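Local structure of aminotransferase class-III (Sphaerobacter thermophilus DSM 20745, 6K8H) at residues F67-T72 against C420-M425; T165-K170 against D385-V390; Q349-V354 against G365-Y370; L373-L378 against T414-G419; E404-R409 against V434-A439. The protein is a class-III aminotransferase, also called an omega-transaminase, that forms a two-chain assembly and holds (5-hydroxy-4,6-dimethylpyridin-3-yl)methyl dihydrogen phosphate in a pocket. All coordinates share one frame; numbering follows the deposited sequence.

Contact 1 (F67-T72 against C420-M425)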
# COMPACT_ATOMS: atom_id res chain seq x y z
N PHE B 67 7.57 15.37 17.97
CA PHE B 67 8.09 16.05 16.79
C PHE B 67 8.38 15.09 15.64
O PHE B 67 9.14 15.43 14.73
CB PHE B 67 9.34 16.86 17.13
CG PHE B 67 9.06 18.06 17.98
CD1 PHE B 67 8.89 17.93 19.35
CD2 PHE B 67 8.97 19.31 17.41
CE1 PHE B 67 8.64 19.05 20.15
CE2 PHE B 67 8.72 20.44 18.19
CZ PHE B 67 8.55 20.30 19.55
N VAL B 68 7.82 13.88 15.68
CA VAL B 68 7.92 12.93 14.59
C VAL B 68 6.60 12.79 13.85
O VAL B 68 6.56 12.84 12.63
CB VAL B 68 8.42 11.55 15.09
CG1 VAL B 68 8.64 10.60 13.91
CG2 VAL B 68 9.68 11.70 15.92
N ASN B 69 5.51 12.61 14.60
CA ASN B 69 4.15 12.59 14.05
C ASN B 69 4.03 11.59 12.90
O ASN B 69 3.59 11.92 11.79
CB ASN B 69 3.73 13.99 13.62
CG ASN B 69 3.82 14.97 14.76
OD1 ASN B 69 4.71 15.83 14.80
ND2 ASN B 69 2.90 14.84 15.71
N ASN B 70 4.44 10.36 13.18
CA ASN B 70 4.45 9.27 12.20
C ASN B 70 5.15 9.71 10.92
O ASN B 70 4.64 9.58 9.81
CB ASN B 70 3.04 8.76 11.91
CG ASN B 70 3.05 7.31 11.48
OD1 ASN B 70 3.94 6.57 11.87
ND2 ASN B 70 2.08 6.92 10.65
N TYR B 71 6.35 10.27 11.10
CA TYR B 71 7.20 10.73 10.01
C TYR B 71 6.46 11.74 9.12
O TYR B 71 6.44 11.62 7.89
CB TYR B 71 7.77 9.55 9.23
CG TYR B 71 8.92 8.95 10.03
CD1 TYR B 71 8.68 8.01 11.03
CD2 TYR B 71 10.21 9.41 9.87
CE1 TYR B 71 9.72 7.51 11.81
CE2 TYR B 71 11.26 8.91 10.62
CZ TYR B 71 11.01 7.96 11.60
OH TYR B 71 12.06 7.48 12.35
N THR B 72 5.88 12.75 9.77
CA THR B 72 5.23 13.95 9.23
C THR B 72 3.81 13.70 8.73
O THR B 72 3.19 14.64 8.19
CB THR B 72 6.01 14.66 8.10
OG1 THR B 72 5.89 13.93 6.86
CG2 THR B 72 7.49 14.82 8.45
N CYS B 420 9.28 17.63 12.79
CA CYS B 420 8.16 18.34 12.18
C CYS B 420 7.24 18.88 13.27
O CYS B 420 7.09 18.29 14.35
CB CYS B 420 7.38 17.46 11.19
SG CYS B 420 6.63 15.99 11.92
N LEU B 421 6.64 20.02 12.99
CA LEU B 421 5.62 20.55 13.88
C LEU B 421 4.23 20.00 13.57
O LEU B 421 3.95 19.50 12.48
CB LEU B 421 5.58 22.08 13.80
CG LEU B 421 6.90 22.84 13.81
CD1 LEU B 421 6.65 24.33 13.58
CD2 LEU B 421 7.60 22.62 15.14
N SER B 422 3.34 20.09 14.56
CA SER B 422 1.93 19.79 14.39
C SER B 422 1.09 21.00 14.80
O SER B 422 1.53 21.86 15.58
CB SER B 422 1.55 18.55 15.21
OG SER B 422 1.71 18.79 16.60
N THR B 423 -0.12 21.08 14.25
CA THR B 423 -0.97 22.24 14.50
C THR B 423 -1.37 22.44 15.97
O THR B 423 -1.66 23.59 16.33
CB THR B 423 -2.24 22.17 13.63
OG1 THR B 423 -2.95 20.96 13.90
CG2 THR B 423 -1.91 22.27 12.14
N PRO B 424 -1.42 21.43 16.85
CA PRO B 424 -1.65 21.74 18.27
C PRO B 424 -0.51 22.52 18.91
O PRO B 424 -0.67 22.99 20.04
CB PRO B 424 -1.80 20.35 18.92
CG PRO B 424 -2.24 19.47 17.82
CD PRO B 424 -1.51 19.97 16.61
N MET B 425 0.62 22.67 18.23
CA MET B 425 1.76 23.34 18.84
C MET B 425 1.64 24.85 18.77
O MET B 425 1.04 25.41 17.85
CB MET B 425 3.07 22.92 18.16
CG MET B 425 3.51 21.52 18.50
SD MET B 425 5.02 21.05 17.63
CE MET B 425 5.19 19.37 18.24

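Contact 2 (T165-K170 against D385-V390)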
# COMPACT_ATOMS: atom_id res chain seq x y z
N THR B 165 19.06 3.84 -2.22
CA THR B 165 18.52 4.61 -1.10
C THR B 165 19.62 4.98 -0.12
O THR B 165 19.65 6.09 0.42
CB THR B 165 17.41 3.84 -0.39
OG1 THR B 165 16.29 3.66 -1.26
CG2 THR B 165 16.96 4.59 0.86
N GLN B 166 20.54 4.06 0.11
CA GLN B 166 21.80 4.34 0.80
C GLN B 166 22.89 4.38 -0.26
O GLN B 166 23.15 3.37 -0.92
CB GLN B 166 22.09 3.30 1.88
CG GLN B 166 23.55 3.20 2.24
CD GLN B 166 23.77 2.71 3.64
OE1 GLN B 166 22.83 2.57 4.42
NE2 GLN B 166 25.03 2.43 3.97
N SER B 167 23.51 5.54 -0.44
CA SER B 167 24.61 5.68 -1.39
C SER B 167 25.74 4.71 -1.03
O SER B 167 26.01 4.43 0.14
CB SER B 167 25.12 7.12 -1.41
OG SER B 167 26.11 7.28 -2.40
N SER B 168 26.40 4.18 -2.07
CA SER B 168 27.68 3.50 -1.88
C SER B 168 28.70 4.36 -1.15
O SER B 168 29.59 3.83 -0.48
CB SER B 168 28.22 3.01 -3.22
OG SER B 168 28.87 4.06 -3.92
N GLY B 169 28.60 5.68 -1.27
CA GLY B 169 29.57 6.59 -0.67
C GLY B 169 30.56 7.19 -1.65
O GLY B 169 31.06 8.29 -1.41
N LYS B 170 30.97 6.44 -2.67
CA LYS B 170 31.98 6.86 -3.62
C LYS B 170 31.45 6.63 -5.03
O LYS B 170 30.68 5.69 -5.26
CB LYS B 170 33.30 6.11 -3.40
CG LYS B 170 33.18 4.61 -3.49
CD LYS B 170 34.53 3.91 -3.41
CE LYS B 170 34.35 2.40 -3.51
NZ LYS B 170 35.63 1.63 -3.35
N ASP B 385 26.49 20.13 -1.34
CA ASP B 385 27.24 18.97 -1.83
C ASP B 385 26.72 17.76 -1.07
O ASP B 385 27.06 17.57 0.10
CB ASP B 385 28.74 19.17 -1.63
CG ASP B 385 29.29 20.41 -2.34
OD1 ASP B 385 28.74 20.80 -3.40
OD2 ASP B 385 30.27 21.02 -1.85
N TYR B 386 25.90 16.93 -1.73
CA TYR B 386 25.05 15.99 -1.01
C TYR B 386 25.86 14.96 -0.23
O TYR B 386 25.40 14.46 0.80
CB TYR B 386 24.09 15.29 -1.99
CG TYR B 386 24.64 14.13 -2.78
CD1 TYR B 386 24.63 12.83 -2.27
CD2 TYR B 386 25.12 14.31 -4.08
CE1 TYR B 386 25.12 11.76 -3.01
CE2 TYR B 386 25.61 13.24 -4.82
CZ TYR B 386 25.61 11.97 -4.28
OH TYR B 386 26.08 10.90 -5.03
N ARG B 387 27.08 14.66 -0.68
CA ARG B 387 27.87 13.66 0.02
C ARG B 387 28.29 14.14 1.40
O ARG B 387 28.70 13.31 2.22
CB ARG B 387 29.07 13.25 -0.82
CG ARG B 387 28.67 12.44 -2.06
CD ARG B 387 29.75 11.46 -2.44
NE ARG B 387 29.50 10.81 -3.72
CZ ARG B 387 28.88 9.64 -3.85
NH1 ARG B 387 28.43 9.00 -2.78
NH2 ARG B 387 28.72 9.10 -5.06
N ASN B 388 28.19 15.44 1.66
CA ASN B 388 28.45 15.97 2.99
C ASN B 388 27.38 15.59 4.00
O ASN B 388 27.62 15.74 5.20
CB ASN B 388 28.58 17.49 2.92
CG ASN B 388 29.86 17.92 2.25
OD1 ASN B 388 30.83 17.16 2.22
ND2 ASN B 388 29.87 19.13 1.68
N SER B 389 26.21 15.11 3.55
CA SER B 389 25.18 14.76 4.53
C SER B 389 25.51 13.46 5.27
O SER B 389 24.89 13.19 6.30
CB SER B 389 23.80 14.66 3.87
OG SER B 389 23.75 13.70 2.84
N VAL B 390 26.45 12.66 4.77
CA VAL B 390 26.82 11.42 5.44
C VAL B 390 27.61 11.72 6.71
O VAL B 390 28.56 12.53 6.70
CB VAL B 390 27.63 10.51 4.50
CG1 VAL B 390 27.93 9.20 5.19
CG2 VAL B 390 26.87 10.27 3.20
O HOH W 1 27.89 6.41 -5.31

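Contact 3 (Q349-V354 against G365-Y370)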
# COMPACT_ATOMS: atom_id res chain seq x y z
N GLN B 349 10.97 30.18 14.26
CA GLN B 349 11.33 30.42 15.66
C GLN B 349 12.10 29.24 16.25
O GLN B 349 13.09 29.43 16.97
CB GLN B 349 10.07 30.72 16.47
CG GLN B 349 9.49 32.09 16.17
CD GLN B 349 8.28 32.41 17.01
OE1 GLN B 349 7.29 31.67 17.02
NE2 GLN B 349 8.35 33.52 17.74
N LEU B 350 11.64 28.01 15.98
CA LEU B 350 12.36 26.84 16.47
C LEU B 350 13.77 26.80 15.90
O LEU B 350 14.75 26.60 16.63
CB LEU B 350 11.59 25.55 16.13
CG LEU B 350 12.13 24.25 16.74
CD1 LEU B 350 11.01 23.30 17.13
CD2 LEU B 350 13.10 23.54 15.79
N ARG B 351 13.90 26.98 14.58
CA ARG B 351 15.20 26.87 13.93
C ARG B 351 16.16 27.94 14.44
O ARG B 351 17.34 27.65 14.72
CB ARG B 351 15.03 26.96 12.41
CG ARG B 351 14.45 25.69 11.80
CD ARG B 351 14.63 25.66 10.29
NE ARG B 351 13.99 26.82 9.67
CZ ARG B 351 12.71 26.86 9.31
NH1 ARG B 351 11.93 25.78 9.49
NH2 ARG B 351 12.23 27.97 8.77
N ALA B 352 15.67 29.17 14.60
CA ALA B 352 16.52 30.23 15.14
C ALA B 352 16.92 29.95 16.59
O ALA B 352 18.08 30.19 16.98
CB ALA B 352 15.80 31.58 15.04
N GLY B 353 15.99 29.43 17.39
CA GLY B 353 16.33 29.11 18.77
C GLY B 353 17.42 28.05 18.86
O GLY B 353 18.34 28.16 19.67
N VAL B 354 17.34 27.03 18.00
CA VAL B 354 18.36 25.98 18.00
C VAL B 354 19.70 26.54 17.55
O VAL B 354 20.76 26.18 18.09
CB VAL B 354 17.91 24.81 17.11
CG1 VAL B 354 19.07 23.85 16.89
CG2 VAL B 354 16.73 24.08 17.75
N GLY B 365 27.34 23.70 14.16
CA GLY B 365 26.13 23.08 13.66
C GLY B 365 25.36 24.05 12.80
O GLY B 365 25.74 25.21 12.63
N GLN B 366 24.25 23.55 12.29
CA GLN B 366 23.39 24.34 11.42
C GLN B 366 22.01 23.71 11.48
O GLN B 366 21.84 22.59 11.97
CB GLN B 366 23.92 24.40 9.99
CG GLN B 366 24.11 23.03 9.37
CD GLN B 366 24.84 23.06 8.05
OE1 GLN B 366 24.48 23.80 7.14
NE2 GLN B 366 25.88 22.22 7.94
N VAL B 367 21.01 24.47 11.05
CA VAL B 367 19.65 23.97 11.02
C VAL B 367 19.07 24.30 9.66
O VAL B 367 19.07 25.46 9.24
CB VAL B 367 18.77 24.57 12.13
CG1 VAL B 367 17.45 23.82 12.20
CG2 VAL B 367 19.48 24.50 13.48
N THR B 368 18.60 23.27 8.96
CA THR B 368 17.88 23.47 7.71
C THR B 368 16.39 23.27 7.95
O THR B 368 15.99 22.71 8.97
CB THR B 368 18.37 22.51 6.61
OG1 THR B 368 18.18 21.14 7.01
CG2 THR B 368 19.82 22.76 6.28
N GLY B 369 15.58 23.73 7.01
CA GLY B 369 14.16 23.47 7.11
C GLY B 369 13.35 24.47 6.32
O GLY B 369 13.86 25.47 5.82
N TYR B 370 12.06 24.17 6.23
CA TYR B 370 11.12 25.01 5.50
C TYR B 370 9.72 24.73 6.04
O TYR B 370 9.40 23.59 6.37
CB TYR B 370 11.17 24.74 3.99
CG TYR B 370 10.39 25.79 3.22
CD1 TYR B 370 9.00 25.70 3.09
CD2 TYR B 370 11.02 26.90 2.69
CE1 TYR B 370 8.28 26.67 2.43
CE2 TYR B 370 10.32 27.88 2.02
CZ TYR B 370 8.95 27.77 1.90
OH TYR B 370 8.25 28.74 1.24

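Contact 4 (L373-L378 against T414-G419)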
# COMPACT_ATOMS: atom_id res chain seq x y z
N LEU B 373 8.91 21.86 8.72
CA LEU B 373 9.90 20.79 8.71
C LEU B 373 11.27 21.37 9.06
O LEU B 373 11.63 22.45 8.58
CB LEU B 373 9.96 20.12 7.34
CG LEU B 373 8.69 19.45 6.81
CD1 LEU B 373 8.85 19.10 5.34
CD2 LEU B 373 8.40 18.21 7.62
N PHE B 374 12.05 20.64 9.86
CA PHE B 374 13.38 21.11 10.22
C PHE B 374 14.31 19.93 10.42
O PHE B 374 13.88 18.80 10.69
CB PHE B 374 13.33 21.99 11.48
CG PHE B 374 12.90 21.26 12.72
CD1 PHE B 374 13.83 20.61 13.51
CD2 PHE B 374 11.57 21.23 13.10
CE1 PHE B 374 13.45 19.93 14.64
CE2 PHE B 374 11.18 20.56 14.23
CZ PHE B 374 12.11 19.91 15.01
N HIS B 375 15.61 20.21 10.31
CA HIS B 375 16.67 19.20 10.46
C HIS B 375 17.85 19.87 11.16
O HIS B 375 18.40 20.85 10.65
CB HIS B 375 17.10 18.64 9.09
CG HIS B 375 17.72 17.28 9.14
ND1 HIS B 375 18.65 16.91 10.09
CD2 HIS B 375 17.56 16.20 8.34
CE1 HIS B 375 19.03 15.67 9.88
NE2 HIS B 375 18.38 15.20 8.83
N ILE B 376 18.21 19.36 12.36
CA ILE B 376 19.38 19.82 13.09
C ILE B 376 20.60 19.05 12.60
O ILE B 376 20.55 17.84 12.38
CB ILE B 376 19.20 19.66 14.61
CG1 ILE B 376 17.86 20.23 15.06
CG2 ILE B 376 20.35 20.34 15.35
CD1 ILE B 376 17.57 19.98 16.55
N HIS B 377 21.71 19.76 12.42
CA HIS B 377 22.97 19.18 12.00
C HIS B 377 24.05 19.60 12.97
O HIS B 377 24.15 20.78 13.31
CB HIS B 377 23.33 19.67 10.60
CG HIS B 377 22.24 19.46 9.59
ND1 HIS B 377 21.99 18.24 9.00
CD2 HIS B 377 21.35 20.33 9.06
CE1 HIS B 377 20.98 18.37 8.15
NE2 HIS B 377 20.57 19.62 8.17
N LEU B 378 24.87 18.64 13.41
CA LEU B 378 25.96 18.92 14.35
C LEU B 378 27.30 19.02 13.64
O LEU B 378 28.34 18.56 14.13
CB LEU B 378 25.98 17.88 15.47
CG LEU B 378 24.62 17.88 16.19
CD1 LEU B 378 24.66 17.01 17.43
CD2 LEU B 378 24.19 19.30 16.55
N THR B 414 13.20 12.20 15.52
CA THR B 414 13.85 11.10 14.83
C THR B 414 15.32 11.00 15.23
O THR B 414 15.93 11.99 15.66
CB THR B 414 13.77 11.25 13.31
OG1 THR B 414 14.53 12.39 12.88
CG2 THR B 414 12.32 11.37 12.84
N PRO B 415 15.92 9.82 15.08
CA PRO B 415 17.35 9.69 15.39
C PRO B 415 18.24 10.65 14.61
O PRO B 415 19.30 11.03 15.12
CB PRO B 415 17.65 8.23 15.02
CG PRO B 415 16.34 7.53 15.22
CD PRO B 415 15.28 8.52 14.81
N ALA B 416 17.84 11.08 13.41
CA ALA B 416 18.67 12.01 12.67
C ALA B 416 18.53 13.45 13.16
O ALA B 416 19.30 14.31 12.72
CB ALA B 416 18.33 11.95 11.16
N LEU B 417 17.61 13.70 14.10
CA LEU B 417 17.21 15.05 14.51
C LEU B 417 16.49 15.77 13.37
O LEU B 417 16.55 17.00 13.26
CB LEU B 417 18.39 15.88 15.06
CG LEU B 417 19.24 15.18 16.13
CD1 LEU B 417 20.31 16.11 16.68
CD2 LEU B 417 18.40 14.60 17.27
N PHE B 418 15.74 14.98 12.62
CA PHE B 418 14.79 15.50 11.62
C PHE B 418 13.45 15.57 12.37
O PHE B 418 13.10 14.59 13.02
CB PHE B 418 14.65 14.56 10.43
CG PHE B 418 13.43 14.84 9.58
CD1 PHE B 418 13.35 16.00 8.84
CD2 PHE B 418 12.36 13.96 9.56
CE1 PHE B 418 12.24 16.26 8.06
CE2 PHE B 418 11.25 14.23 8.79
CZ PHE B 418 11.18 15.38 8.04
N GLY B 419 12.76 16.70 12.29
CA GLY B 419 11.52 16.84 13.02
C GLY B 419 10.50 17.68 12.28
O GLY B 419 10.80 18.34 11.28
O HOH W 2 21.71 15.74 13.41

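Contact 5 (E404-R409 against V434-A439)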
# COMPACT_ATOMS: atom_id res chain seq x y z
N GLU B 404 19.15 10.54 22.50
CA GLU B 404 18.78 9.82 23.71
C GLU B 404 18.45 10.78 24.86
O GLU B 404 17.47 10.58 25.59
CB GLU B 404 19.91 8.86 24.10
CG GLU B 404 19.68 8.05 25.37
CD GLU B 404 18.67 6.92 25.21
OE1 GLU B 404 18.19 6.67 24.07
OE2 GLU B 404 18.35 6.27 26.23
N ALA B 405 19.25 11.84 25.02
CA ALA B 405 18.95 12.82 26.07
C ALA B 405 17.63 13.52 25.81
O ALA B 405 16.83 13.71 26.74
CB ALA B 405 20.09 13.84 26.18
N LEU B 406 17.37 13.91 24.56
CA LEU B 406 16.08 14.52 24.24
C LEU B 406 14.94 13.58 24.60
O LEU B 406 13.95 14.00 25.22
CB LEU B 406 16.02 14.92 22.75
CG LEU B 406 16.79 16.18 22.34
CD1 LEU B 406 16.86 16.33 20.82
CD2 LEU B 406 16.17 17.42 23.00
N MET B 407 15.06 12.30 24.21
CA MET B 407 14.04 11.31 24.56
C MET B 407 13.79 11.27 26.05
O MET B 407 12.65 11.12 26.50
CB MET B 407 14.46 9.92 24.06
CG MET B 407 14.26 9.70 22.57
SD MET B 407 12.51 9.55 22.13
CE MET B 407 12.07 7.97 22.86
N GLY B 408 14.86 11.35 26.85
CA GLY B 408 14.68 11.35 28.29
C GLY B 408 14.21 12.66 28.88
O GLY B 408 13.92 12.71 30.08
N ARG B 409 14.13 13.70 28.05
CA ARG B 409 13.74 15.06 28.49
C ARG B 409 12.38 15.48 27.92
O ARG B 409 12.18 16.67 27.71
CB ARG B 409 14.83 16.09 28.17
CG ARG B 409 16.05 15.98 29.06
CD ARG B 409 16.98 17.16 28.89
NE ARG B 409 18.17 16.96 29.69
CZ ARG B 409 18.31 17.33 30.95
NH1 ARG B 409 17.33 17.95 31.59
NH2 ARG B 409 19.45 17.07 31.57
N VAL B 434 13.41 23.95 22.40
CA VAL B 434 14.72 24.62 22.39
C VAL B 434 15.43 24.45 23.74
O VAL B 434 16.64 24.17 23.80
CB VAL B 434 14.56 26.11 22.02
CG1 VAL B 434 15.88 26.86 22.22
CG2 VAL B 434 14.10 26.24 20.57
N ASP B 435 14.68 24.58 24.84
CA ASP B 435 15.26 24.38 26.17
C ASP B 435 15.77 22.95 26.34
O ASP B 435 16.87 22.72 26.87
CB ASP B 435 14.23 24.71 27.25
CG ASP B 435 13.92 26.20 27.32
OD1 ASP B 435 14.63 27.00 26.67
OD2 ASP B 435 12.97 26.57 28.04
N ALA B 436 14.96 21.96 25.91
CA ALA B 436 15.37 20.57 26.03
C ALA B 436 16.59 20.27 25.17
O ALA B 436 17.43 19.45 25.56
CB ALA B 436 14.22 19.65 25.65
N PHE B 437 16.70 20.92 24.01
CA PHE B 437 17.87 20.71 23.15
C PHE B 437 19.12 21.26 23.81
O PHE B 437 20.18 20.62 23.76
CB PHE B 437 17.66 21.36 21.78
CG PHE B 437 18.86 21.24 20.87
CD1 PHE B 437 19.15 20.04 20.24
CD2 PHE B 437 19.71 22.32 20.67
CE1 PHE B 437 20.26 19.92 19.43
CE2 PHE B 437 20.84 22.19 19.85
CZ PHE B 437 21.11 20.99 19.24
N ALA B 438 19.02 22.43 24.44
CA ALA B 438 20.17 22.97 25.18
C ALA B 438 20.62 22.00 26.27
O ALA B 438 21.82 21.69 26.41
CB ALA B 438 19.81 24.33 25.78
N ALA B 439 19.67 21.48 27.03
CA ALA B 439 20.03 20.52 28.07
C ALA B 439 20.63 19.24 27.48
O ALA B 439 21.59 18.68 28.03
CB ALA B 439 18.82 20.20 28.94

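Contact 1 (F67-T72 against C420-M425)
F67 and M425 meet in a Met-aromatic contact. The terminal methyl does most of the touching: M425 CE sits 3.7 Å from the centroid of the F67 ring, only 10° off the ring normal, which is CH-pi geometry over the centre of the face. The sulfur is also near, oblique to the ring and closest to F67 CE2. The M425 side chain runs extended beyond CG, which carries SD and then CE out to the ring, and L421 CD2 packs at the ring edge, 3.9 Å from F67 CE2. Among backbone bonds, C420 N donates to F67 O at 2.9 Å. This joins the end of strand 418-420 to the short, weakly bonded turn at 69-72, whose positive phi values make it left-handed, in the buried interior of a class-III aminotransferase; the T72 side chain is about 6 Å from the bound (5-hydroxy-4,6-dimethylpyridin-3-yl)methyl dihydrogen phosphate. C420 SG packs against the 68-72 turn. It approaches V68 O to 3.2 Å and T72 CG2 to 3.8 Å, a position reached with SG between the backbone N and the carbonyl carbon (chi1 61°). Within the loop, S422 N gives a weak hydrogen bond to M425 SD, nearly straight at 168°, and a type I turn closes S422-M425. L350 of helix 337-361 packs against both F67 and L421.

Contact 2 (T165-K170 against D385-V390)
R387 reaches out of the 3-10 segment 386-389 to S167, and this arginine carries nearly the whole contact. The tight part lies around its NH1. That nitrogen donates to S167 OG at 2.9 Å; the bond is bent (138° at the hydrogen), and OG lies 24° out of the guanidinium plane. The G169 carbonyl lies over a guanidinium face, its O 3.0 Å from R387 NH1 but at too poor an angle for a hydrogen bond. The two faces of the guanidinium are occupied by different groups: Y386 OH lies 3.2 Å above one, toward its rim, and K170 CA 4.0 Å above the opposite one. S167 OG, swung anti to its backbone N (chi1 -175°), is gripped from several directions, since it also accepts from G169 N at 3.2 Å and is hydrogen-bonded to D151 OD2. Y386 OH bonds the same carboxylate oxygen, so D151 probably adds negative charge that suits the arginine, with which it forms a long, weak ion pair. The outer side is looser and wetter. At the guanidinium edge, in its plane, water 1 accepts from R387 NH2 at 2.8 Å and donates to K170 O at 2.9 Å, while K170, exposed, sets its CB away from 385-390. The bond from G169 N to S167 OG defines an ST turn, here tied at the protein surface to a 3-10 segment by one arginine.

Contact 3 (Q349-V354 against G365-Y370)
R351 and V354 face V367 where helix 337-361 packs on a three-stranded antiparallel sheet, at its edge strand 366-370. The segment axes come within 8.3 Å and run almost antiparallel (169°), as expected when a chain leaves a helix and turns straight back as a strand. The apolar part is centred on V367, whose two methyls meet different helix residues. V367 CG2 meets V354 CG1 at 3.5 Å, tighter than ordinary van der Waals contact, with the two valine side chains crossing at about a right angle. V367 CG1 lies 3.6 Å from R351 CG, so it is the aliphatic part of the arginine that packs here. Beyond that point the R351 chain bends: chi3 of -59° turns NE out of the extended line. R351 CD rests 3.5 Å from T368 O, and the guanidinium then presents a face to the strand backbone, with G369 C 3.7 Å above its plane and toward the rim. G369 has no CB, and this is what lets the arginine chain come so near the peptides. R351 NH1 makes a weak hydrogen bond to G371 O, in the turn just past the strand. T368, which follows V367, has its CB directed away from the helix, and its OG1 bonds G229 O and H377 NE2. Side-chain alternation thus gives the strand one face for the helix and another for polar partners. The whole is a two-layer alpha+beta arrangement, consistent with the smaller domain of fold-type I aminotransferases, where helices cover one face of an antiparallel sheet.

Contact 4 (L373-L378 against T414-G419)
Strands 373-377 and 418-420 pair antiparallel: F374 and G419 form a hydrogen-bonded pair, with F374 N to G419 O at 3.0 Å and G419 N to F374 O at 2.9 Å, and H375 and F418 a non-hydrogen-bonded one. Beyond the two bridges, I376 N also bonds L417 O at 3.0 Å. The side chains follow this register. On the F374 face, the ring is turned across the pair, over G419, because CG sits between the backbone N and the carbonyl carbon (chi1 65°); G419 CA lies 4.0 Å from the ring centroid, 21° off the normal, a CH-pi contact made possible by glycine's missing side chain. On the other face of the sheet, F418 CB lies over one face of the H375 ring toward its rim, 4.2 Å from its centroid, and H377 CE1 over the opposite face, also toward the rim. The imidazole is held in rotation by H375 ND1 donating to I376 O (3.1 Å), which lies in the ring plane. Water 2 bridges I376 O and A416 O, donating to both. The F374 ring meets F433 of helix 427-445 edge-to-face and packs on helix 337-361, whereas L417 and L378 reach helix 393-408; strand 366-370 flanks 373-377 on its other side.

Contact 5 (E404-R409 against V434-A439)
R409, following the C-terminal part of helix 393-408, lays its side chain over A439 of helix 427-445. Its CG is anti to the carbonyl carbon (chi1 -73°) and the chain stays extended to NE, a straight reach that puts NE beside the alanine methyl; chi4 of -89° then turns CZ, and with it the guanidinium, across the line of the chain. A439 CB stands 3.3 Å above the guanidinium plane, toward its rim, with R409 NE the nearest atom at 3.4 Å. The charged tip goes further, to a salt bridge between R409 NH2 and D443 OD2, one turn on along the same helix. L406 works one helical turn back and is buried. Its end, rather than its base, approaches the partner: CD2 lies 3.5 Å from A436 O and 4.0 Å from A436 CB. F437 sets its CB away from 404-409, yet its ring edge still receives L406 CD1, close to the ring plane, and the ring packs on V354 and V357 of helix 337-361. A436 and A439, three residues apart, give the helix a small-residue face against which a leucine and an arginine can lie. This is helix-to-helix packing with alanines at the interface, in the helical layer that flanks the small antiparallel sheet.

Contacts 1 and 4 are buried, contact 5 is partly buried, and contacts 2 and 3 lie at the surface. Contacts 3 and 4 share one antiparallel sheet, joined through strands 366-370 and 373-377, but contact 4 is a backbone ladder whereas contact 3 is a helix lying on an edge strand. Contacts 1, 3 and 5 are mainly van der Waals, with one backbone hydrogen bond in contact 1; in contacts 3 and 5 an arginine's guanidinium face rests on the partner. Contact 2 is polar and water-bridged, and touches none of the others. L350 and V354 carry contact 3's helix to contacts 1 and 5, while T72 links contact 1 to contact 4 near the ligand pocket.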